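Local coordinates for Thiol:disulfide interchange protein DsbA (Neisseria meningitidis serogroup B, PDB 2ZNM) that probably acts as a thioredoxin-fold disulfide oxidoreductase in the periplasm, at residues Leu51-Ala55 against Val179-Arg183. Residue numbers count along the deposited sequence, not the author numbering.
Sequences LPSDA and VAKVR
Residues 51-54 are a loop and A55 begins strand 55-61; 179-183 are alpha helix, with V179 and R183 facing the loop. L51 leaves helical angles, and P52 opens a type I turn closed by A55 N to P52 O (3.2 Å). CA atoms lie 7.2 Å apart for A55 and V179, 8.8 Å for D54 and R183. Branched V179 (chi1 t) is the bump: its CG1 sits over the shallow groove where P52 CG (3.6 Å) and A55 CB (4.0 Å), rigid ring and small methyl, meet; its CG2 touches L51 CD2 (4.2 Å). In this thioredoxin fold the loop links helix 42-50 to strand 55-61 within a beta-alpha-beta crossover, and C-terminal helix 167-185 packs against this loop and strand 24-30, V179 touching I24 and V26. One turn beyond V179, long R183 (chi1 t, chi2 t, chi3 p) extends, then bends, NH1 lying 3.8 Å from P52 CB, to salt-bridge the short carboxylate of D54 (chi1 p) on the turn: NH1 is 2.7 Å from OD1 and hydrogen-bonds OD2 at 2.9 Å.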
ATOM      1  N   LEU A  51     -10.584 -12.032   4.047  1.00 51.05           N
ATOM      2  CA  LEU A  51     -10.421 -12.425   2.645  1.00 51.18           C
ATOM      3  C   LEU A  51     -10.482 -13.953   2.481  1.00 51.01           C
ATOM      4  O   LEU A  51     -10.081 -14.674   3.386  1.00 51.01           O
ATOM      5  CB  LEU A  51      -9.105 -11.875   2.081  1.00 50.91           C
ATOM      6  CG  LEU A  51      -9.053 -10.395   1.694  1.00 52.13           C
ATOM      7  CD1 LEU A  51      -7.643 -10.016   1.281  1.00 53.75           C
ATOM      8  CD2 LEU A  51     -10.037 -10.038   0.585  1.00 53.10           C
ATOM      9  N   PRO A  52     -11.010 -14.447   1.338  1.00 51.02           N
ATOM     10  CA  PRO A  52     -10.931 -15.893   1.060  1.00 50.99           C
ATOM     11  C   PRO A  52      -9.496 -16.379   0.836  1.00 50.93           C
ATOM     12  O   PRO A  52      -8.599 -15.576   0.639  1.00 50.91           O
ATOM     13  CB  PRO A  52     -11.771 -16.059  -0.216  1.00 50.84           C
ATOM     14  CG  PRO A  52     -11.778 -14.720  -0.847  1.00 50.94           C
ATOM     15  CD  PRO A  52     -11.727 -13.723   0.270  1.00 50.90           C
ATOM     16  N   SER A  53      -9.298 -17.689   0.872  1.00 51.44           N
ATOM     17  CA  SER A  53      -7.967 -18.309   0.765  1.00 52.17           C
ATOM     18  C   SER A  53      -7.184 -18.014  -0.531  1.00 52.00           C
ATOM     19  O   SER A  53      -5.954 -18.029  -0.516  1.00 52.11           O
ATOM     20  CB  SER A  53      -8.074 -19.828   0.961  1.00 52.13           C
ATOM     21  OG  SER A  53      -8.608 -20.144   2.238  1.00 53.65           O
ATOM     22  N   ASP A  54      -7.898 -17.764  -1.632  1.00 51.76           N
ATOM     23  CA  ASP A  54      -7.282 -17.531  -2.951  1.00 51.74           C
ATOM     24  C   ASP A  54      -7.064 -16.037  -3.274  1.00 51.59           C
ATOM     25  O   ASP A  54      -6.750 -15.666  -4.416  1.00 51.27           O
ATOM     26  CB  ASP A  54      -8.094 -18.230  -4.055  1.00 52.02           C
ATOM     27  CG  ASP A  54      -9.581 -17.893  -4.005  1.00 52.50           C
ATOM     28  OD1 ASP A  54     -10.025 -17.233  -3.041  1.00 53.90           O
ATOM     29  OD2 ASP A  54     -10.312 -18.286  -4.936  1.00 52.25           O
ATOM     30  N   ALA A  55      -7.208 -15.196  -2.249  1.00 50.87           N
ATOM     31  CA  ALA A  55      -7.009 -13.756  -2.374  1.00 50.39           C
ATOM     32  C   ALA A  55      -5.761 -13.348  -1.605  1.00 50.17           C
ATOM     33  O   ALA A  55      -5.447 -13.951  -0.585  1.00 50.06           O
ATOM     34  CB  ALA A  55      -8.229 -13.006  -1.859  1.00 50.01           C
ATOM     35  N   VAL A 179     -13.958  -9.854  -5.054  1.00 49.85           N
ATOM     36  CA  VAL A 179     -13.094 -11.030  -5.163  1.00 49.91           C
ATOM     37  C   VAL A 179     -13.898 -12.220  -5.702  1.00 50.23           C
ATOM     38  O   VAL A 179     -13.391 -12.994  -6.519  1.00 50.36           O
ATOM     39  CB  VAL A 179     -12.421 -11.370  -3.805  1.00 49.88           C
ATOM     40  CG1 VAL A 179     -11.716 -12.712  -3.857  1.00 49.30           C
ATOM     41  CG2 VAL A 179     -11.433 -10.271  -3.410  1.00 49.46           C
ATOM     42  N   ALA A 180     -15.151 -12.345  -5.258  1.00 50.44           N
ATOM     43  CA  ALA A 180     -16.054 -13.395  -5.753  1.00 50.90           C
ATOM     44  C   ALA A 180     -16.485 -13.143  -7.198  1.00 51.23           C
ATOM     45  O   ALA A 180     -16.735 -14.087  -7.951  1.00 51.25           O
ATOM     46  CB  ALA A 180     -17.265 -13.535  -4.849  1.00 50.60           C
ATOM     47  N   LYS A 181     -16.569 -11.866  -7.572  1.00 51.79           N
ATOM     48  CA  LYS A 181     -16.858 -11.455  -8.949  1.00 52.26           C
ATOM     49  C   LYS A 181     -15.710 -11.833  -9.892  1.00 52.74           C
ATOM     50  O   LYS A 181     -15.936 -12.417 -10.956  1.00 53.08           O
ATOM     51  CB  LYS A 181     -17.132  -9.943  -9.014  1.00 52.24           C
ATOM     52  CG  LYS A 181     -17.561  -9.417 -10.384  1.00 51.97           C
ATOM     53  CD  LYS A 181     -17.883  -7.930 -10.324  1.00 52.04           C
ATOM     54  CE  LYS A 181     -18.124  -7.340 -11.711  1.00 51.97           C
ATOM     55  NZ  LYS A 181     -19.430  -7.754 -12.301  1.00 51.55           N
ATOM     56  N   VAL A 182     -14.486 -11.502  -9.485  1.00 53.07           N
ATOM     57  CA  VAL A 182     -13.276 -11.796 -10.255  1.00 53.53           C
ATOM     58  C   VAL A 182     -13.077 -13.307 -10.428  1.00 53.72           C
ATOM     59  O   VAL A 182     -12.820 -13.779 -11.536  1.00 53.84           O
ATOM     60  CB  VAL A 182     -12.010 -11.095  -9.620  1.00 53.63           C
ATOM     61  CG1 VAL A 182     -10.709 -11.686 -10.135  1.00 53.59           C
ATOM     62  CG2 VAL A 182     -12.036  -9.588  -9.870  1.00 53.46           C
ATOM     63  N   ARG A 183     -13.216 -14.055  -9.336  1.00 54.19           N
ATOM     64  CA  ARG A 183     -13.033 -15.508  -9.342  1.00 54.96           C
ATOM     65  C   ARG A 183     -13.940 -16.196 -10.362  1.00 55.43           C
ATOM     66  O   ARG A 183     -13.470 -16.986 -11.186  1.00 55.30           O
ATOM     67  CB  ARG A 183     -13.272 -16.078  -7.941  1.00 54.82           C
ATOM     68  CG  ARG A 183     -13.272 -17.599  -7.844  1.00 55.56           C
ATOM     69  CD  ARG A 183     -13.180 -18.046  -6.390  1.00 56.77           C
ATOM     70  NE  ARG A 183     -14.126 -17.332  -5.532  1.00 56.90           N
ATOM     71  CZ  ARG A 183     -13.836 -16.846  -4.331  1.00 56.62           C
ATOM     72  NH1 ARG A 183     -12.615 -16.976  -3.837  1.00 56.66           N
ATOM     73  NH2 ARG A 183     -14.768 -16.215  -3.629  1.00 57.14           N
TER